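Long-range contacts in exosome complex component Rrp42 (Methanothermobacter thermautotrophicus, PDB 2WNR), which probably serves as a non-catalytic subunit of the archaeal exosome, an RNA-degrading complex, and helps to shape the active site of its partner Rrp41: residues S118-D122 and L187-A193; K192-C196 and L261-D266. All coordinates share one frame; numbering follows the deposited sequence.

Interaction 1 of 2, residues S118-D122 and L187-A193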
loop_
_atom_site.group_PDB
_atom_site.type_symbol
_atom_site.label_atom_id
_atom_site.label_comp_id
_atom_site.label_asym_id
_atom_site.label_seq_id
_atom_site.Cartn_x
_atom_site.Cartn_y
_atom_site.Cartn_z
ATOM N N SER A 118 -12.089 29.646 -6.882
ATOM C CA SER A 118 -12.255 30.734 -7.833
ATOM C C SER A 118 -13.375 30.420 -8.834
ATOM O O SER A 118 -13.828 31.304 -9.568
ATOM C CB SER A 118 -10.948 30.989 -8.575
ATOM O OG SER A 118 -10.630 29.908 -9.432
ATOM N N ARG A 119 -13.819 29.163 -8.847
ATOM C CA ARG A 119 -14.851 28.680 -9.775
ATOM C C ARG A 119 -14.433 28.995 -11.210
ATOM O O ARG A 119 -15.236 29.428 -12.045
ATOM C CB ARG A 119 -16.253 29.231 -9.421
ATOM C CG ARG A 119 -16.620 29.124 -7.927
ATOM C CD ARG A 119 -18.094 28.792 -7.683
ATOM N NE ARG A 119 -18.981 29.744 -8.327
ATOM C CZ ARG A 119 -19.862 29.523 -9.305
ATOM N NH1 ARG A 119 -20.092 28.319 -9.832
ATOM N NH2 ARG A 119 -20.542 30.568 -9.750
ATOM N N MET A 120 -13.151 28.767 -11.466
ATOM C CA MET A 120 -12.512 29.020 -12.745
ATOM C C MET A 120 -13.120 28.192 -13.856
ATOM O O MET A 120 -13.312 28.683 -14.969
ATOM C CB MET A 120 -11.031 28.695 -12.630
ATOM C CG MET A 120 -10.283 28.648 -13.935
ATOM S SD MET A 120 -8.516 28.660 -13.619
ATOM C CE MET A 120 -7.922 28.701 -15.309
ATOM N N ILE A 121 -13.430 26.939 -13.545
ATOM C CA ILE A 121 -14.026 26.024 -14.508
ATOM C C ILE A 121 -15.480 25.736 -14.139
ATOM O O ILE A 121 -15.778 25.398 -12.999
ATOM C CB ILE A 121 -13.181 24.731 -14.613
ATOM C CG1 ILE A 121 -11.851 25.059 -15.270
ATOM C CG2 ILE A 121 -13.892 23.659 -15.429
ATOM C CD1 ILE A 121 -10.748 24.152 -14.844
ATOM N N ASP A 122 -16.380 25.898 -15.101
ATOM C CA ASP A 122 -17.795 25.586 -14.890
ATOM C C ASP A 122 -18.019 24.082 -14.991
ATOM O O ASP A 122 -18.355 23.566 -16.065
ATOM C CB ASP A 122 -18.675 26.320 -15.905
ATOM C CG ASP A 122 -20.137 26.430 -15.457
ATOM O OD1 ASP A 122 -20.506 25.851 -14.410
ATOM O OD2 ASP A 122 -20.922 27.109 -16.158
ATOM N N LEU A 187 -11.831 24.306 -22.550
ATOM C CA LEU A 187 -12.563 24.131 -21.302
ATOM C C LEU A 187 -13.400 25.381 -21.034
ATOM O O LEU A 187 -12.951 26.490 -21.334
ATOM C CB LEU A 187 -11.621 23.877 -20.127
ATOM C CG LEU A 187 -10.804 22.585 -20.084
ATOM C CD1 LEU A 187 -9.914 22.584 -18.852
ATOM C CD2 LEU A 187 -11.686 21.353 -20.102
ATOM N N PRO A 188 -14.624 25.205 -20.487
ATOM C CA PRO A 188 -15.421 26.369 -20.085
ATOM C C PRO A 188 -14.727 27.109 -18.933
ATOM O O PRO A 188 -14.814 26.699 -17.768
ATOM C CB PRO A 188 -16.758 25.756 -19.645
ATOM C CG PRO A 188 -16.430 24.328 -19.289
ATOM C CD PRO A 188 -15.324 23.931 -20.217
ATOM N N VAL A 189 -14.011 28.171 -19.283
ATOM C CA VAL A 189 -13.279 28.970 -18.314
ATOM C C VAL A 189 -14.104 30.212 -18.010
ATOM O O VAL A 189 -14.338 31.038 -18.893
ATOM C CB VAL A 189 -11.876 29.355 -18.845
ATOM C CG1 VAL A 189 -11.176 30.309 -17.890
ATOM C CG2 VAL A 189 -11.030 28.107 -19.069
ATOM N N ASN A 190 -14.556 30.331 -16.764
ATOM C CA ASN A 190 -15.376 31.470 -16.353
ATOM C C ASN A 190 -14.556 32.698 -15.974
ATOM O O ASN A 190 -14.960 33.836 -16.246
ATOM C CB ASN A 190 -16.308 31.076 -15.206
ATOM C CG ASN A 190 -17.576 30.388 -15.689
ATOM O OD1 ASN A 190 -17.949 30.481 -16.860
ATOM N ND2 ASN A 190 -18.250 29.695 -14.779
ATOM N N ARG A 191 -13.407 32.451 -15.345
ATOM C CA ARG A 191 -12.509 33.499 -14.856
ATOM C C ARG A 191 -11.141 32.947 -14.452
ATOM O O ARG A 191 -10.952 31.736 -14.352
ATOM C CB ARG A 191 -13.136 34.279 -13.691
ATOM C CG ARG A 191 -13.875 33.450 -12.632
ATOM C CD ARG A 191 -14.616 34.385 -11.690
ATOM N NE ARG A 191 -15.708 33.741 -10.962
ATOM C CZ ARG A 191 -16.948 33.570 -11.428
ATOM N NH1 ARG A 191 -17.863 32.980 -10.668
ATOM N NH2 ARG A 191 -17.279 33.975 -12.650
ATOM N N LYS A 192 -10.186 33.845 -14.238
ATOM C CA LYS A 192 -8.836 33.453 -13.850
ATOM C C LYS A 192 -8.545 33.881 -12.427
ATOM O O LYS A 192 -9.140 34.831 -11.917
ATOM C CB LYS A 192 -7.794 34.061 -14.792
ATOM C CG LYS A 192 -7.557 33.264 -16.069
ATOM C CD LYS A 192 -6.968 34.133 -17.171
ATOM C CE LYS A 192 -8.061 34.824 -17.958
ATOM N NZ LYS A 192 -7.506 35.816 -18.918
ATOM N N ALA A 193 -7.637 33.152 -11.792
ATOM C CA ALA A 193 -7.128 33.495 -10.478
ATOM C C ALA A 193 -5.668 33.065 -10.425
ATOM O O ALA A 193 -5.285 32.069 -11.049
ATOM C CB ALA A 193 -7.925 32.798 -9.410
#
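The carbonyl oxygen of R119 lies over one face of the R191 guanidinium, while the carbonyl oxygen of S118 approaches the same group obliquely. R119's own guanidinium lies beside it, the two side chains pointing the same way and their planes turned 73° apart; NH2 of R119 is 3.7 Å from NH1 of R191. Such closeness of like charges would probably be costly, although R191 also touches E228. The other flat pair is looser: the amide of N190 and the carboxylate of D122 are inclined at 48°, and ND2 of N190 lies nearest CB of D122, at 3.6 Å.

Beneath these surface groups the two loops join through their backbones, an example of how a helix end can be tied to a distant connection. Helix 102-117 finishes in a Schellman motif, with R119 at positive phi, and the chain then runs antiparallel to 187-193 for a single beta bridge. I121 and V189 form its non-hydrogen-bonded pair, flanked by N190 N to M120 O at 2.7 Å and D122 N to P188 O at 3.2 Å. CA-H...O contacts accompany them, including V189 CA to M120 O and I121 CA to P188 O.

M120 starts off away from 187-193, its CG anti to the backbone N (chi1 169°), which sets CG beside the carbonyl oxygen of R191; the extended remainder reaches V159 of helix 150-164. CD1 of I121 meets CD1 of L187 at 4.4 Å, and both side chains rest on L162 of that helix. At the far end, CB of S118 touches CB of A193 at 3.6 Å, while OG of S118 turns back to hydrogen-bond the carbonyl oxygens of C114 and I115.

Interaction 2 of 2, residues K192-C196 and L261-D266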
loop_
_atom_site.group_PDB
_atom_site.type_symbol
_atom_site.label_atom_id
_atom_site.label_comp_id
_atom_site.label_asym_id
_atom_site.label_seq_id
_atom_site.Cartn_x
_atom_site.Cartn_y
_atom_site.Cartn_z
ATOM N N LYS A 192 -10.186 33.845 -14.238
ATOM C CA LYS A 192 -8.836 33.453 -13.850
ATOM C C LYS A 192 -8.545 33.881 -12.427
ATOM O O LYS A 192 -9.140 34.831 -11.917
ATOM C CB LYS A 192 -7.794 34.061 -14.792
ATOM C CG LYS A 192 -7.557 33.264 -16.069
ATOM C CD LYS A 192 -6.968 34.133 -17.171
ATOM C CE LYS A 192 -8.061 34.824 -17.958
ATOM N NZ LYS A 192 -7.506 35.816 -18.918
ATOM N N ALA A 193 -7.637 33.152 -11.792
ATOM C CA ALA A 193 -7.128 33.495 -10.478
ATOM C C ALA A 193 -5.668 33.065 -10.425
ATOM O O ALA A 193 -5.285 32.069 -11.049
ATOM C CB ALA A 193 -7.925 32.798 -9.410
ATOM N N LEU A 194 -4.846 33.821 -9.709
ATOM C CA LEU A 194 -3.453 33.432 -9.508
ATOM C C LEU A 194 -3.033 33.661 -8.060
ATOM O O LEU A 194 -3.803 34.214 -7.267
ATOM C CB LEU A 194 -2.518 34.163 -10.481
ATOM C CG LEU A 194 -2.577 33.779 -11.967
ATOM C CD1 LEU A 194 -1.634 34.644 -12.777
ATOM C CD2 LEU A 194 -2.284 32.298 -12.216
ATOM N N MET A 195 -1.804 33.259 -7.732
ATOM C CA MET A 195 -1.362 33.225 -6.352
ATOM C C MET A 195 -0.016 33.897 -6.102
ATOM O O MET A 195 0.938 33.754 -6.879
ATOM C CB MET A 195 -1.322 31.778 -5.880
ATOM C CG MET A 195 -0.932 31.578 -4.438
ATOM S SD MET A 195 -1.323 29.899 -3.905
ATOM C CE MET A 195 -3.116 30.006 -3.775
ATOM N N CYS A 196 0.039 34.621 -4.989
ATOM C CA CYS A 196 1.259 35.232 -4.493
ATOM C C CYS A 196 1.630 34.618 -3.151
ATOM O O CYS A 196 0.791 34.539 -2.251
ATOM C CB CYS A 196 1.045 36.726 -4.317
ATOM S SG CYS A 196 0.861 37.626 -5.849
ATOM N N LEU A 261 0.294 39.788 -12.979
ATOM C CA LEU A 261 0.535 38.399 -13.368
ATOM C C LEU A 261 -0.485 37.869 -14.389
ATOM O O LEU A 261 -0.133 37.089 -15.278
ATOM C CB LEU A 261 0.550 37.492 -12.127
ATOM C CG LEU A 261 1.707 37.558 -11.115
ATOM C CD1 LEU A 261 1.523 36.512 -10.024
ATOM C CD2 LEU A 261 3.071 37.380 -11.777
ATOM N N ILE A 262 -1.738 38.304 -14.255
ATOM C CA ILE A 262 -2.828 37.880 -15.139
ATOM C C ILE A 262 -2.662 38.373 -16.582
ATOM O O ILE A 262 -2.953 37.637 -17.529
ATOM C CB ILE A 262 -4.211 38.261 -14.539
ATOM C CG1 ILE A 262 -4.666 37.163 -13.569
ATOM C CG2 ILE A 262 -5.270 38.547 -15.634
ATOM C CD1 ILE A 262 -5.899 37.520 -12.774
ATOM N N GLU A 263 -2.190 39.602 -16.756
ATOM C CA GLU A 263 -1.944 40.087 -18.104
ATOM C C GLU A 263 -0.639 39.541 -18.673
ATOM O O GLU A 263 -0.464 39.516 -19.884
ATOM C CB GLU A 263 -2.039 41.619 -18.207
ATOM C CG GLU A 263 -0.808 42.418 -17.791
ATOM C CD GLU A 263 -0.805 43.811 -18.414
ATOM O OE1 GLU A 263 -1.206 44.788 -17.739
ATOM O OE2 GLU A 263 -0.422 43.923 -19.597
ATOM N N TYR A 264 0.262 39.084 -17.803
ATOM C CA TYR A 264 1.501 38.444 -18.250
ATOM C C TYR A 264 1.221 37.037 -18.761
ATOM O O TYR A 264 1.838 36.586 -19.731
ATOM C CB TYR A 264 2.561 38.401 -17.141
ATOM C CG TYR A 264 3.916 37.937 -17.635
ATOM C CD1 TYR A 264 4.825 38.842 -18.183
ATOM C CD2 TYR A 264 4.284 36.592 -17.569
ATOM C CE1 TYR A 264 6.066 38.423 -18.654
ATOM C CE2 TYR A 264 5.524 36.161 -18.035
ATOM C CZ TYR A 264 6.411 37.083 -18.578
ATOM O OH TYR A 264 7.637 36.665 -19.046
ATOM N N LEU A 265 0.304 36.342 -18.095
ATOM C CA LEU A 265 -0.150 35.037 -18.554
ATOM C C LEU A 265 -0.895 35.151 -19.884
ATOM O O LEU A 265 -0.648 34.354 -20.794
ATOM C CB LEU A 265 -1.015 34.343 -17.491
ATOM C CG LEU A 265 -1.805 33.076 -17.856
ATOM C CD1 LEU A 265 -0.947 32.024 -18.553
ATOM C CD2 LEU A 265 -2.431 32.490 -16.621
ATOM N N ASP A 266 -1.782 36.145 -19.998
ATOM C CA ASP A 266 -2.568 36.353 -21.219
ATOM C C ASP A 266 -1.690 36.665 -22.430
ATOM O O ASP A 266 -1.972 36.201 -23.543
ATOM C CB ASP A 266 -3.608 37.471 -21.034
ATOM C CG ASP A 266 -4.732 37.092 -20.062
ATOM O OD1 ASP A 266 -4.932 35.882 -19.796
ATOM O OD2 ASP A 266 -5.421 38.018 -19.569
#
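K192 and D266 reach toward each other from opposite directions and close a salt bridge between the residue just before strand 193-201 and the last turns of helix 244-268. NZ of K192 donates to OD1 of D266 at 2.7 Å, meeting it on the syn side and 21° out of the carboxylate plane; a second, weak bond from NZ runs to OD2 at 3.1 Å. Both carboxylate oxygens thus share one ammonium group, which also has a long, weak ion pair with E227. A bend at chi3 (-87°) turns the end of the lysine chain toward the acid.

Several backbone groups find partners in their own secondary structure: the backbone of L194 is hydrogen-bonded to that of V225, and C196 to I223, across the sheet, whereas L265 N donates to L261 O and D266 N to I262 O along the helix. This is alpha/beta packing in the C-terminal part of the RNase PH fold, where helix 244-268 lies across strand 193-201, the axes of the segments 193-196 and 261-266 coming within 9.3 Å and inclined at 122°.

L194 carries the apolar part. Its CD1 meets CB of L261 at 3.6 Å, the two side chains crossing at a slant, and CG1 of I262 at 4.0 Å, while CD2 faces CD2 of L265. Further along the strand, SG of C196 approaches CD1 of L261 at 4.4 Å, and F34 touches both residues.

In the fold
The two contacts, their centres about 13 Å apart, share K192 and A193, the point where the connection after strand 184-186 passes into strand 193-201. Along the chain, helix 102-117 and the loop of 118-122 come first, the run 187-196 next, and helix 244-268 last, so 187-196 meets an earlier partner in interaction 1 and a later one in interaction 2. Helix 150-164 touches side chains from both. Together they place the entry to the four-stranded antiparallel sheet between the loop after helix 102-117 and the C-terminal helix. No other subunit of the six-chain assembly touches either contact.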